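PDB 3LKB: probable branched-chain amino acid ABC transporter, amino acid binding protein from Thermus thermophilus, which probably binds branched-chain amino acids, here holding valine between its two lobes, and hands them to an ABC transporter for uptake. Local coordinates for residues P26-V31 and N286-M291; D162-A166 and L377-H382; L191-E195 and L221-H227; Y317-V321 and D344-S348. The protein carries 2 engineered substitutions. All blocks are in the same frame, centred on the assembly; numbering follows the deposited sequence.

Interaction 1 (P26-V31 and N286-M291); sequences PYGAAV and NYTNGM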
loop_
_atom_site.group_PDB
_atom_site.type_symbol
_atom_site.label_atom_id
_atom_site.label_comp_id
_atom_site.label_asym_id
_atom_site.label_seq_id
_atom_site.Cartn_x
_atom_site.Cartn_y
_atom_site.Cartn_z
ATOM N N PRO A 26 4.082 -1.813 6.446
ATOM C CA PRO A 26 5.158 -2.529 7.118
ATOM C C PRO A 26 4.761 -3.030 8.526
ATOM O O PRO A 26 5.115 -4.164 8.917
ATOM C CB PRO A 26 6.300 -1.507 7.128
ATOM C CG PRO A 26 5.651 -0.158 6.972
ATOM C CD PRO A 26 4.503 -0.450 6.044
ATOM N N TYR A 27 3.976 -2.245 9.239
ATOM C CA TYR A 27 3.431 -2.683 10.510
ATOM C C TYR A 27 2.577 -3.968 10.393
ATOM O O TYR A 27 2.766 -4.915 11.151
ATOM C CB TYR A 27 2.551 -1.563 11.078
ATOM C CG TYR A 27 2.197 -1.709 12.527
ATOM C CD1 TYR A 27 2.796 -0.892 13.478
ATOM C CD2 TYR A 27 1.256 -2.643 12.956
ATOM C CE1 TYR A 27 2.476 -0.991 14.832
ATOM C CE2 TYR A 27 0.923 -2.749 14.317
ATOM C CZ TYR A 27 1.545 -1.916 15.250
ATOM O OH TYR A 27 1.224 -1.979 16.609
ATOM N N GLY A 28 1.622 -3.970 9.461
ATOM C CA GLY A 28 0.751 -5.114 9.278
ATOM C C GLY A 28 1.622 -6.291 8.909
ATOM O O GLY A 28 1.468 -7.392 9.436
ATOM N N ALA A 29 2.600 -6.035 8.059
ATOM C CA ALA A 29 3.424 -7.110 7.555
ATOM C C ALA A 29 4.197 -7.784 8.711
ATOM O O ALA A 29 4.329 -9.010 8.770
ATOM C CB ALA A 29 4.398 -6.552 6.433
ATOM N N ALA A 30 4.720 -6.966 9.619
ATOM C CA ALA A 30 5.473 -7.483 10.781
ATOM C C ALA A 30 4.577 -8.351 11.648
ATOM O O ALA A 30 5.015 -9.377 12.147
ATOM C CB ALA A 30 6.079 -6.341 11.594
ATOM N N VAL A 31 3.312 -7.972 11.819
ATOM C CA VAL A 31 2.444 -8.761 12.701
ATOM C C VAL A 31 2.267 -10.168 12.076
ATOM O O VAL A 31 2.387 -11.189 12.740
ATOM C CB VAL A 31 1.067 -8.106 12.879
ATOM C CG1 VAL A 31 0.156 -9.040 13.599
ATOM C CG2 VAL A 31 1.160 -6.792 13.594
ATOM N N ASN A 286 8.753 0.905 11.207
ATOM C CA ASN A 286 7.384 0.389 11.450
ATOM C C ASN A 286 7.192 -1.136 11.386
ATOM O O ASN A 286 6.329 -1.717 12.052
ATOM C CB ASN A 286 6.382 1.231 10.680
ATOM C CG ASN A 286 6.392 2.663 11.200
ATOM O OD1 ASN A 286 6.291 2.876 12.417
ATOM N ND2 ASN A 286 6.617 3.623 10.337
ATOM N N TYR A 287 8.056 -1.784 10.632
ATOM C CA TYR A 287 8.212 -3.221 10.716
ATOM C C TYR A 287 8.736 -3.570 12.105
ATOM O O TYR A 287 8.223 -4.445 12.754
ATOM C CB TYR A 287 9.150 -3.664 9.589
ATOM C CG TYR A 287 9.177 -5.135 9.322
ATOM C CD1 TYR A 287 8.086 -5.756 8.756
ATOM C CD2 TYR A 287 10.290 -5.911 9.677
ATOM C CE1 TYR A 287 8.079 -7.097 8.510
ATOM C CE2 TYR A 287 10.309 -7.305 9.434
ATOM C CZ TYR A 287 9.177 -7.881 8.854
ATOM O OH TYR A 287 9.104 -9.218 8.580
ATOM N N THR A 288 9.687 -2.816 12.629
ATOM C CA THR A 288 10.097 -2.993 14.033
ATOM C C THR A 288 8.917 -2.779 15.002
ATOM O O THR A 288 8.731 -3.539 15.946
ATOM C CB THR A 288 11.232 -2.002 14.427
ATOM O OG1 THR A 288 12.174 -1.905 13.364
ATOM C CG2 THR A 288 11.960 -2.446 15.705
ATOM N N ASN A 289 8.131 -1.732 14.747
ATOM C CA ASN A 289 6.980 -1.327 15.560
ATOM C C ASN A 289 5.899 -2.411 15.630
ATOM O O ASN A 289 5.476 -2.807 16.711
ATOM C CB ASN A 289 6.447 -0.031 14.949
ATOM C CG ASN A 289 5.431 0.681 15.813
ATOM O OD1 ASN A 289 5.093 0.242 16.928
ATOM N ND2 ASN A 289 4.908 1.806 15.287
ATOM N N GLY A 290 5.479 -2.922 14.479
ATOM C CA GLY A 290 4.572 -4.087 14.437
ATOM C C GLY A 290 5.113 -5.345 15.098
ATOM O O GLY A 290 4.374 -6.108 15.725
ATOM N N MET A 291 6.407 -5.563 14.966
ATOM C CA MET A 291 6.999 -6.772 15.516
ATOM C C MET A 291 6.975 -6.663 17.051
ATOM O O MET A 291 6.715 -7.646 17.765
ATOM C CB MET A 291 8.421 -7.001 14.966
ATOM C CG MET A 291 8.941 -8.390 15.275
ATOM S SD MET A 291 10.376 -8.910 14.291
ATOM C CE MET A 291 9.426 -9.005 12.779
#

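Interaction 2 (D162-A166 and L377-H382); sequences DARKA and LFRKVH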
loop_
_atom_site.group_PDB
_atom_site.type_symbol
_atom_site.label_atom_id
_atom_site.label_comp_id
_atom_site.label_asym_id
_atom_site.label_seq_id
_atom_site.Cartn_x
_atom_site.Cartn_y
_atom_site.Cartn_z
ATOM N N ASP A 162 -0.861 19.181 24.347
ATOM C CA ASP A 162 0.315 19.049 25.202
ATOM C C ASP A 162 1.449 19.907 24.696
ATOM O O ASP A 162 2.223 20.444 25.481
ATOM C CB ASP A 162 0.705 17.572 25.407
ATOM C CG ASP A 162 -0.355 16.812 26.205
ATOM O OD1 ASP A 162 -0.942 17.410 27.125
ATOM O OD2 ASP A 162 -0.650 15.638 25.916
ATOM N N ALA A 163 1.507 20.117 23.389
ATOM C CA ALA A 163 2.543 20.981 22.828
ATOM C C ALA A 163 2.316 22.455 23.173
ATOM O O ALA A 163 3.252 23.174 23.483
ATOM C CB ALA A 163 2.630 20.797 21.341
ATOM N N ARG A 164 1.070 22.907 23.111
ATOM C CA ARG A 164 0.791 24.293 23.396
ATOM C C ARG A 164 1.177 24.552 24.842
ATOM O O ARG A 164 1.916 25.517 25.158
ATOM C CB ARG A 164 -0.677 24.656 23.142
ATOM C CG ARG A 164 -1.088 24.637 21.665
ATOM C CD ARG A 164 -2.445 25.350 21.497
ATOM N NE ARG A 164 -3.093 25.235 20.178
ATOM C CZ ARG A 164 -2.879 26.083 19.163
ATOM N NH1 ARG A 164 -2.006 27.077 19.313
ATOM N NH2 ARG A 164 -3.519 25.933 17.992
ATOM N N LYS A 165 0.716 23.697 25.739
ATOM C CA LYS A 165 1.046 24.008 27.095
ATOM C C LYS A 165 2.529 23.848 27.408
ATOM O O LYS A 165 3.037 24.623 28.198
ATOM C CB LYS A 165 0.082 23.413 28.132
ATOM C CG LYS A 165 0.063 21.977 28.308
ATOM C CD LYS A 165 -1.225 21.381 27.700
ATOM C CE LYS A 165 -2.496 21.920 28.321
ATOM N NZ LYS A 165 -3.280 20.802 28.951
ATOM N N ALA A 166 3.226 22.894 26.772
ATOM C CA ALA A 166 4.677 22.784 26.912
ATOM C C ALA A 166 5.390 24.001 26.337
ATOM O O ALA A 166 6.337 24.476 26.931
ATOM C CB ALA A 166 5.214 21.478 26.274
ATOM N N LEU A 377 8.772 17.255 31.895
ATOM C CA LEU A 377 7.886 18.308 31.355
ATOM C C LEU A 377 6.525 17.769 30.806
ATOM O O LEU A 377 5.438 18.289 31.130
ATOM C CB LEU A 377 8.587 19.122 30.282
ATOM C CG LEU A 377 7.766 20.296 29.706
ATOM C CD1 LEU A 377 7.179 21.168 30.821
ATOM C CD2 LEU A 377 8.605 21.184 28.779
ATOM N N PHE A 378 6.587 16.746 29.969
ATOM C CA PHE A 378 5.383 16.059 29.527
ATOM C C PHE A 378 4.475 15.684 30.691
ATOM O O PHE A 378 3.245 15.860 30.618
ATOM C CB PHE A 378 5.709 14.799 28.716
ATOM C CG PHE A 378 4.558 13.828 28.639
ATOM C CD1 PHE A 378 3.402 14.157 27.963
ATOM C CD2 PHE A 378 4.625 12.606 29.269
ATOM C CE1 PHE A 378 2.314 13.272 27.904
ATOM C CE2 PHE A 378 3.559 11.730 29.196
ATOM C CZ PHE A 378 2.389 12.070 28.526
ATOM N N ARG A 379 5.049 15.139 31.757
ATOM C CA ARG A 379 4.187 14.742 32.859
ATOM C C ARG A 379 3.592 15.964 33.582
ATOM O O ARG A 379 2.405 15.940 33.906
ATOM C CB ARG A 379 4.866 13.761 33.805
ATOM C CG ARG A 379 5.179 12.444 33.198
ATOM C CD ARG A 379 6.319 11.782 33.916
ATOM N NE ARG A 379 6.588 10.411 33.452
ATOM C CZ ARG A 379 7.041 10.060 32.234
ATOM N NH1 ARG A 379 7.301 10.962 31.302
ATOM N NH2 ARG A 379 7.270 8.786 31.958
ATOM N N LYS A 380 4.365 17.043 33.780
ATOM C CA LYS A 380 3.726 18.234 34.358
ATOM C C LYS A 380 2.567 18.787 33.520
ATOM O O LYS A 380 1.490 18.971 34.043
ATOM C CB LYS A 380 4.685 19.351 34.821
ATOM C CG LYS A 380 5.700 19.821 33.825
ATOM C CD LYS A 380 7.180 19.238 34.073
ATOM C CE LYS A 380 8.102 20.094 35.029
ATOM N NZ LYS A 380 9.549 20.128 34.661
ATOM N N VAL A 381 2.769 19.019 32.225
ATOM C CA VAL A 381 1.684 19.598 31.424
ATOM C C VAL A 381 0.504 18.657 31.272
ATOM O O VAL A 381 -0.642 19.100 31.170
ATOM C CB VAL A 381 2.148 20.183 30.056
ATOM C CG1 VAL A 381 3.338 21.137 30.286
ATOM C CG2 VAL A 381 2.480 19.092 29.026
ATOM N N HIS A 382 0.765 17.365 31.264
ATOM C CA HIS A 382 -0.308 16.432 31.044
ATOM C C HIS A 382 -1.037 15.954 32.299
ATOM O O HIS A 382 -2.244 15.836 32.279
ATOM C CB HIS A 382 0.135 15.249 30.184
ATOM C CG HIS A 382 -1.019 14.502 29.610
ATOM N ND1 HIS A 382 -1.540 13.378 30.206
ATOM C CD2 HIS A 382 -1.831 14.791 28.569
ATOM C CE1 HIS A 382 -2.599 12.980 29.531
ATOM N NE2 HIS A 382 -2.799 13.825 28.533
#

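Interaction 3 (L191-E195 and L221-H227); sequences LKRFE and LGLKMRH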
loop_
_atom_site.group_PDB
_atom_site.type_symbol
_atom_site.label_atom_id
_atom_site.label_comp_id
_atom_site.label_asym_id
_atom_site.label_seq_id
_atom_site.Cartn_x
_atom_site.Cartn_y
_atom_site.Cartn_z
ATOM N N LEU A 191 4.868 27.017 3.329
ATOM C CA LEU A 191 6.222 27.352 3.724
ATOM C C LEU A 191 6.513 28.875 3.671
ATOM O O LEU A 191 7.165 29.419 4.578
ATOM C CB LEU A 191 7.233 26.521 2.918
ATOM C CG LEU A 191 7.256 25.013 3.217
ATOM C CD1 LEU A 191 7.905 24.236 2.106
ATOM C CD2 LEU A 191 7.933 24.671 4.564
ATOM N N LYS A 192 6.028 29.552 2.629
ATOM C CA LYS A 192 6.142 31.035 2.510
ATOM C C LYS A 192 5.420 31.772 3.654
ATOM O O LYS A 192 5.927 32.740 4.159
ATOM C CB LYS A 192 5.595 31.531 1.164
ATOM C CG LYS A 192 6.583 31.905 0.085
ATOM C CD LYS A 192 7.767 30.984 -0.047
ATOM C CE LYS A 192 8.176 30.852 -1.547
ATOM N NZ LYS A 192 9.105 31.881 -2.163
ATOM N N ARG A 193 4.260 31.276 4.065
ATOM C CA ARG A 193 3.553 31.743 5.257
ATOM C C ARG A 193 4.431 31.666 6.511
ATOM O O ARG A 193 4.541 32.653 7.250
ATOM C CB ARG A 193 2.271 30.924 5.479
ATOM C CG ARG A 193 0.934 31.663 5.332
ATOM C CD ARG A 193 0.752 32.691 6.484
ATOM N NE ARG A 193 1.591 33.901 6.298
ATOM C CZ ARG A 193 1.601 34.998 7.077
ATOM N NH1 ARG A 193 0.818 35.105 8.164
ATOM N NH2 ARG A 193 2.411 36.003 6.752
ATOM N N PHE A 194 5.060 30.508 6.732
ATOM C CA PHE A 194 5.979 30.281 7.880
ATOM C C PHE A 194 7.184 31.204 7.852
ATOM O O PHE A 194 7.557 31.776 8.855
ATOM C CB PHE A 194 6.474 28.828 7.895
ATOM C CG PHE A 194 5.427 27.827 8.326
ATOM C CD1 PHE A 194 4.108 28.230 8.610
ATOM C CD2 PHE A 194 5.746 26.480 8.396
ATOM C CE1 PHE A 194 3.140 27.322 9.016
ATOM C CE2 PHE A 194 4.792 25.528 8.800
ATOM C CZ PHE A 194 3.482 25.938 9.113
ATOM N N GLU A 195 7.783 31.342 6.676
ATOM C CA GLU A 195 8.914 32.203 6.511
ATOM C C GLU A 195 8.522 33.662 6.831
ATOM O O GLU A 195 9.288 34.334 7.480
ATOM C CB GLU A 195 9.494 32.069 5.103
ATOM C CG GLU A 195 10.107 33.381 4.609
ATOM C CD GLU A 195 11.284 33.185 3.697
ATOM O OE1 GLU A 195 11.081 33.278 2.462
ATOM O OE2 GLU A 195 12.406 32.931 4.208
ATOM N N LEU A 221 13.233 25.687 -2.129
ATOM C CA LEU A 221 13.147 27.116 -1.868
ATOM C C LEU A 221 14.333 27.713 -1.092
ATOM O O LEU A 221 14.385 28.940 -0.887
ATOM C CB LEU A 221 11.848 27.444 -1.132
ATOM C CG LEU A 221 10.586 27.076 -1.903
ATOM C CD1 LEU A 221 9.477 26.841 -0.940
ATOM C CD2 LEU A 221 10.248 28.165 -2.934
ATOM N N GLY A 222 15.254 26.860 -0.642
ATOM C CA GLY A 222 16.388 27.281 0.189
ATOM C C GLY A 222 16.101 27.797 1.591
ATOM O O GLY A 222 16.827 28.664 2.062
ATOM N N LEU A 223 15.083 27.283 2.285
ATOM C CA LEU A 223 14.747 27.853 3.595
ATOM C C LEU A 223 15.644 27.327 4.714
ATOM O O LEU A 223 16.209 26.234 4.602
ATOM C CB LEU A 223 13.301 27.594 3.964
ATOM C CG LEU A 223 12.183 27.888 2.965
ATOM C CD1 LEU A 223 10.886 27.382 3.533
ATOM C CD2 LEU A 223 12.072 29.370 2.653
ATOM N N LYS A 224 15.751 28.097 5.794
ATOM C CA LYS A 224 16.611 27.736 6.917
ATOM C C LYS A 224 15.887 27.115 8.137
ATOM O O LYS A 224 16.539 26.771 9.130
ATOM C CB LYS A 224 17.420 28.952 7.402
ATOM C CG LYS A 224 18.021 29.848 6.302
ATOM C CD LYS A 224 19.190 29.182 5.537
ATOM C CE LYS A 224 19.794 30.143 4.496
ATOM N NZ LYS A 224 19.860 31.549 5.032
ATOM N N MET A 225 14.568 26.982 8.082
ATOM C CA MET A 225 13.861 26.455 9.227
ATOM C C MET A 225 14.321 25.023 9.428
ATOM O O MET A 225 14.582 24.287 8.465
ATOM C CB MET A 225 12.348 26.421 9.026
ATOM C CG MET A 225 11.723 27.520 8.181
ATOM S SD MET A 225 9.985 27.136 7.904
ATOM C CE MET A 225 10.209 25.715 6.926
ATOM N N ARG A 226 14.413 24.640 10.685
ATOM C CA ARG A 226 14.693 23.276 11.057
ATOM C C ARG A 226 13.391 22.454 11.190
ATOM O O ARG A 226 12.390 22.939 11.743
ATOM C CB ARG A 226 15.485 23.292 12.356
ATOM C CG ARG A 226 15.538 21.979 13.070
ATOM C CD ARG A 226 16.645 21.072 12.515
ATOM N NE ARG A 226 17.910 21.781 12.563
ATOM C CZ ARG A 226 19.094 21.213 12.772
ATOM N NH1 ARG A 226 19.241 19.890 12.958
ATOM N NH2 ARG A 226 20.158 21.998 12.777
ATOM N N HIS A 227 13.415 21.216 10.677
ATOM C CA HIS A 227 12.314 20.269 10.849
ATOM C C HIS A 227 12.574 19.114 11.833
ATOM O O HIS A 227 13.648 18.499 11.868
ATOM C CB HIS A 227 11.825 19.733 9.501
ATOM C CG HIS A 227 11.431 20.802 8.527
ATOM N ND1 HIS A 227 12.343 21.682 7.985
ATOM C CD2 HIS A 227 10.235 21.109 7.971
ATOM C CE1 HIS A 227 11.723 22.496 7.144
ATOM N NE2 HIS A 227 10.439 22.178 7.132
#

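Interaction 4 (Y317-V321 and D344-S348); sequences YQAIV and DFTKS. With NA (sodium ion), chain E.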
loop_
_atom_site.group_PDB
_atom_site.type_symbol
_atom_site.label_atom_id
_atom_site.label_comp_id
_atom_site.label_asym_id
_atom_site.label_seq_id
_atom_site.Cartn_x
_atom_site.Cartn_y
_atom_site.Cartn_z
ATOM N N TYR A 317 -4.644 -10.605 30.177
ATOM C CA TYR A 317 -4.601 -9.398 30.991
ATOM C C TYR A 317 -3.603 -9.554 32.172
ATOM O O TYR A 317 -2.719 -8.689 32.366
ATOM C CB TYR A 317 -6.010 -8.935 31.424
ATOM C CG TYR A 317 -5.991 -7.760 32.411
ATOM C CD1 TYR A 317 -5.861 -6.444 31.960
ATOM C CD2 TYR A 317 -6.090 -7.965 33.778
ATOM C CE1 TYR A 317 -5.821 -5.354 32.849
ATOM C CE2 TYR A 317 -6.047 -6.882 34.686
ATOM C CZ TYR A 317 -5.893 -5.586 34.200
ATOM O OH TYR A 317 -5.834 -4.496 35.044
ATOM N N GLN A 318 -3.690 -10.681 32.892
ATOM C CA GLN A 318 -2.896 -10.930 34.123
ATOM C C GLN A 318 -1.445 -11.095 33.796
ATOM O O GLN A 318 -0.565 -10.688 34.546
ATOM C CB GLN A 318 -3.386 -12.180 34.873
ATOM C CG GLN A 318 -4.795 -12.089 35.503
ATOM C CD GLN A 318 -4.878 -10.979 36.544
ATOM O OE1 GLN A 318 -3.909 -10.727 37.265
ATOM N NE2 GLN A 318 -6.036 -10.303 36.625
ATOM N N ALA A 319 -1.182 -11.710 32.658
ATOM C CA ALA A 319 0.187 -11.815 32.142
ATOM C C ALA A 319 0.764 -10.424 31.835
ATOM O O ALA A 319 1.906 -10.160 32.151
ATOM C CB ALA A 319 0.215 -12.706 30.910
ATOM N N ILE A 320 -0.020 -9.516 31.272
ATOM C CA ILE A 320 0.513 -8.186 30.932
ATOM C C ILE A 320 0.826 -7.319 32.146
ATOM O O ILE A 320 1.869 -6.674 32.174
ATOM C CB ILE A 320 -0.475 -7.430 29.982
ATOM C CG1 ILE A 320 -0.439 -8.040 28.568
ATOM C CG2 ILE A 320 -0.292 -5.888 30.007
ATOM C CD1 ILE A 320 -1.692 -7.691 27.841
ATOM N N VAL A 321 -0.066 -7.311 33.147
ATOM C CA VAL A 321 0.090 -6.464 34.344
ATOM C C VAL A 321 1.070 -7.051 35.336
ATOM O O VAL A 321 1.437 -6.384 36.295
ATOM C CB VAL A 321 -1.262 -6.142 35.092
ATOM C CG1 VAL A 321 -2.274 -5.468 34.175
ATOM C CG2 VAL A 321 -1.900 -7.393 35.664
ATOM N N ASP A 344 7.652 -2.919 30.258
ATOM C CA ASP A 344 7.081 -3.181 31.558
ATOM C C ASP A 344 5.759 -2.453 31.750
ATOM O O ASP A 344 5.639 -1.248 31.412
ATOM C CB ASP A 344 8.083 -2.923 32.728
ATOM C CG ASP A 344 8.598 -1.478 32.795
ATOM O OD1 ASP A 344 8.509 -0.680 31.805
ATOM O OD2 ASP A 344 9.116 -1.122 33.875
ATOM N N PHE A 345 4.766 -3.220 32.225
ATOM C CA PHE A 345 3.438 -2.727 32.503
ATOM C C PHE A 345 3.032 -3.111 33.933
ATOM O O PHE A 345 3.544 -4.070 34.496
ATOM C CB PHE A 345 2.430 -3.404 31.566
ATOM C CG PHE A 345 2.649 -3.132 30.096
ATOM C CD1 PHE A 345 2.419 -1.876 29.568
ATOM C CD2 PHE A 345 3.050 -4.148 29.242
ATOM C CE1 PHE A 345 2.608 -1.620 28.224
ATOM C CE2 PHE A 345 3.240 -3.891 27.862
ATOM C CZ PHE A 345 3.002 -2.641 27.372
ATOM N N THR A 346 2.103 -2.351 34.500
ATOM C CA THR A 346 1.443 -2.740 35.701
ATOM C C THR A 346 0.012 -2.282 35.513
ATOM O O THR A 346 -0.294 -1.591 34.538
ATOM C CB THR A 346 1.971 -1.980 36.959
ATOM O OG1 THR A 346 1.578 -0.597 36.877
ATOM C CG2 THR A 346 3.492 -2.152 37.174
ATOM N N LYS A 347 -0.844 -2.598 36.482
ATOM C CA LYS A 347 -2.219 -2.096 36.456
ATOM C C LYS A 347 -2.348 -0.592 36.318
ATOM O O LYS A 347 -3.354 -0.092 35.829
ATOM C CB LYS A 347 -2.970 -2.525 37.687
ATOM C CG LYS A 347 -3.532 -3.896 37.502
ATOM C CD LYS A 347 -2.819 -4.910 38.370
ATOM C CE LYS A 347 -3.743 -6.086 38.749
ATOM N NZ LYS A 347 -5.104 -5.609 39.137
ATOM N N SER A 348 -1.332 0.136 36.753
ATOM C CA SER A 348 -1.429 1.591 36.761
ATOM C C SER A 348 -0.429 2.209 35.788
ATOM O O SER A 348 -0.458 3.414 35.538
ATOM C CB SER A 348 -1.208 2.111 38.178
ATOM O OG SER A 348 0.118 1.829 38.546
HETATM NA NA NA E . 6.631 0.726 31.172
HETATM O O HOH W 1 -5.695 -2.097 34.255
HETATM O O HOH W 2 7.082 2.223 32.862
#

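Interaction 1 (P26-V31 and N286-M291)
Asn286 O is met by two groups. Its own helix supplies the N-H of Gly290, with Gly290 N 2.8 Å from Asn286 O. Across the contact Tyr27 CA brings a C-H to the same oxygen, with Tyr27 CA 3.4 Å from Asn286 O. Helices 26-31 and 286-291 run close together. Their axes approach to 7.0 Å and cross at -42°. Gly290 permits this, since a CB there would collide with Tyr27 O. Instead Gly290 CA sits over the centre of the Tyr27 ring, 3.6 Å from the centroid, in a CH-pi contact. Tyr27 carries CG anti to the backbone N (chi1 -165°), which lays the ring face over Gly290. The Asn289 amide stands at the ring edge, its plane turned 77° from the ring. Tyr287 directs a ring edge at Pro26 O, and Tyr287 CD1 lies 3.5 Å from Ala30 CB. The Tyr287 hydroxyl is hydrogen-bonded to Asp33. No hydrogen bond joins the two segments, so the fit rests on small residues and rings. The pair belongs to helices 21-41 and 285-308. The Tyr27 side chain is about 6 Å from the bound valine and also meets Trp12 of strand 6-14. Phe281 of helix 279-282 packs on Pro26 and Ala29, and helix 263-274 packs on Tyr287.

Interaction 2 (D162-A166 and L377-H382)
Lys165 and Val381 mark the closest backbone approach, with Lys165 CA 6.2 Å from Val381 CA. Helices 162-166 and 377-382 cross close to a right angle, at 103°. Their axes come within 9.3 Å. No hydrogen bond joins the two segments. Val381 is the central apolar group. Its CB lies tightly against the aliphatic part of Lys165, with Val381 CB 3.3 Å from Lys165 CG. Lys165 CG stands between its own backbone N and carbonyl carbon (chi1 68°), which puts this carbon over Val381. The two methyls of Val381 divide the work. Val381 CG2 lies 3.8 Å from Asp162 O, and Val381 CG1 faces the backbone N of Ala166. One helical turn before Val381, Leu377 CD2 rests 4.2 Å from Ala166 CB. The Asp162 carboxylate lies beside the His382 imidazole, their planes 78° apart. Asp162 OD2 also comes near the edge of the Phe378 ring. Asp162 OD2 is hydrogen-bonded to Ser127 OG of helix 126-140. Without the carboxylate, as with an alanine here, Ser127 OG would probably lose this acceptor and a gap would be likely to open beside His382 and Phe378. Helix 160-170 belongs to the beta-alpha-beta crossover between parallel strands 145-150 and 173-179. The C-terminal helix 376-383 packs across it, on the outside of an alpha/beta lobe of the kind found in the leucine-binding protein family.

Interaction 3 (L191-E195 and L221-H227)
Leu191 reaches from helix 191-195 to segment 221-227 and touches Leu221, Leu223 and Met225 there. Its CG is anti to the carbonyl carbon (chi1 -68°), and its two methyls part to different neighbours. Leu191 CD1 lies 4.3 Å from Leu221 CD1. CD2 lies close to Met225, with Leu191 CD2 3.4 Å from Met225 CE. The Met225 chain is extended at chi2 and bends at chi3 (-66°), turning its methyl to Leu191. Met225 SD, placed by the extended chi2, lies 3.9 Å from Phe194 CB, near the edge of the Phe194 ring. Leu223 also divides its branches. Its CD1 packs on Leu191, with Leu223 CD1 3.8 Å from Leu191 CB. Its CD2 meets the carboxylate of Glu195. Lys192 bends along its length so that Lys192 CE comes 3.7 Å from Leu221 CD2. Gly222, in a Schellman motif, ends helix 208-220 and lets the chain turn into strand 226-229. Phe194 and Met225 both touch Val202 of the neighbouring strand 201-205. The contact joins helix 188-196 to the connection between helix 208-220 and strand 226-229. No hydrogen bond crosses between the segments. Leucine, methionine and phenylalanine groups hold it by apolar packing. Lys192 lends mainly carbon surface, the Glu195 carboxylate touches Leu223 CD2, and both residues are exposed.

Interaction 4 (Y317-V321 and D344-S348)
Val321 and Ile320 of helix 313-321 pack against the sodium-binding loop that precedes strand 357-362. Thr346 shapes this loop with an ST turn: Thr346 OG1 accepts from Ser348 N at 3.0 Å and is also hydrogen-bonded to the backbone N of Glu349. The backbones come near at Val321 and Thr346, whose CA atoms are 4.2 Å apart. The packing contacts come in two groups. Ile320 CG2 lies 3.8 Å from Phe345 CD2, and Phe345 CB also approaches Ile320 O. The Phe345 ring continues edge-to-face to Phe120. Lys347 gives its aliphatic chain to Val321, with Lys347 CD 3.8 Å from Val321 CG2. Val321 CG1 lies over one face of the Tyr317 ring and also meets Lys347 CG. Tyr317 carries CG anti to the backbone N (chi1 174°), and Tyr317 OH comes 3.4 Å from Lys347 CG. With an alanine at Val321 both methyls would be lost, and the Lys347 chain would probably be freer to turn while this face of Tyr317 lost its cover. The polar link is a water beside the Tyr317 hydroxyl, which makes a weak bond to Lys347 O. Metal bonds hold the other end of the loop. Thr351 and Gly352 give backbone oxygens to the sodium ion and a water adds another. Asp344 binds the sodium ion twice, through Asp344 O at 2.2 Å and Asp344 OD1 at 2.4 Å.

Interaction 1 is the fully buried contact; the other three are partly buried. Interactions 1 and 2 both join helix to helix, but the first uses glycine and alanine for a close crossing near the bound valine. The second crosses steeply and includes an acid and a lysine chain. They lie on opposite sides of the chain's centre. Interactions 3 and 4 each set a helix against a segment that is largely or wholly irregular. Interaction 3 is almost wholly apolar, whereas interaction 4 adds a sodium ion. Helices 285-308 and 313-321, one in each of interactions 1 and 4, follow each other in the chain. Interactions 3 and 4 are farthest apart, with centres about 45 Å from each other.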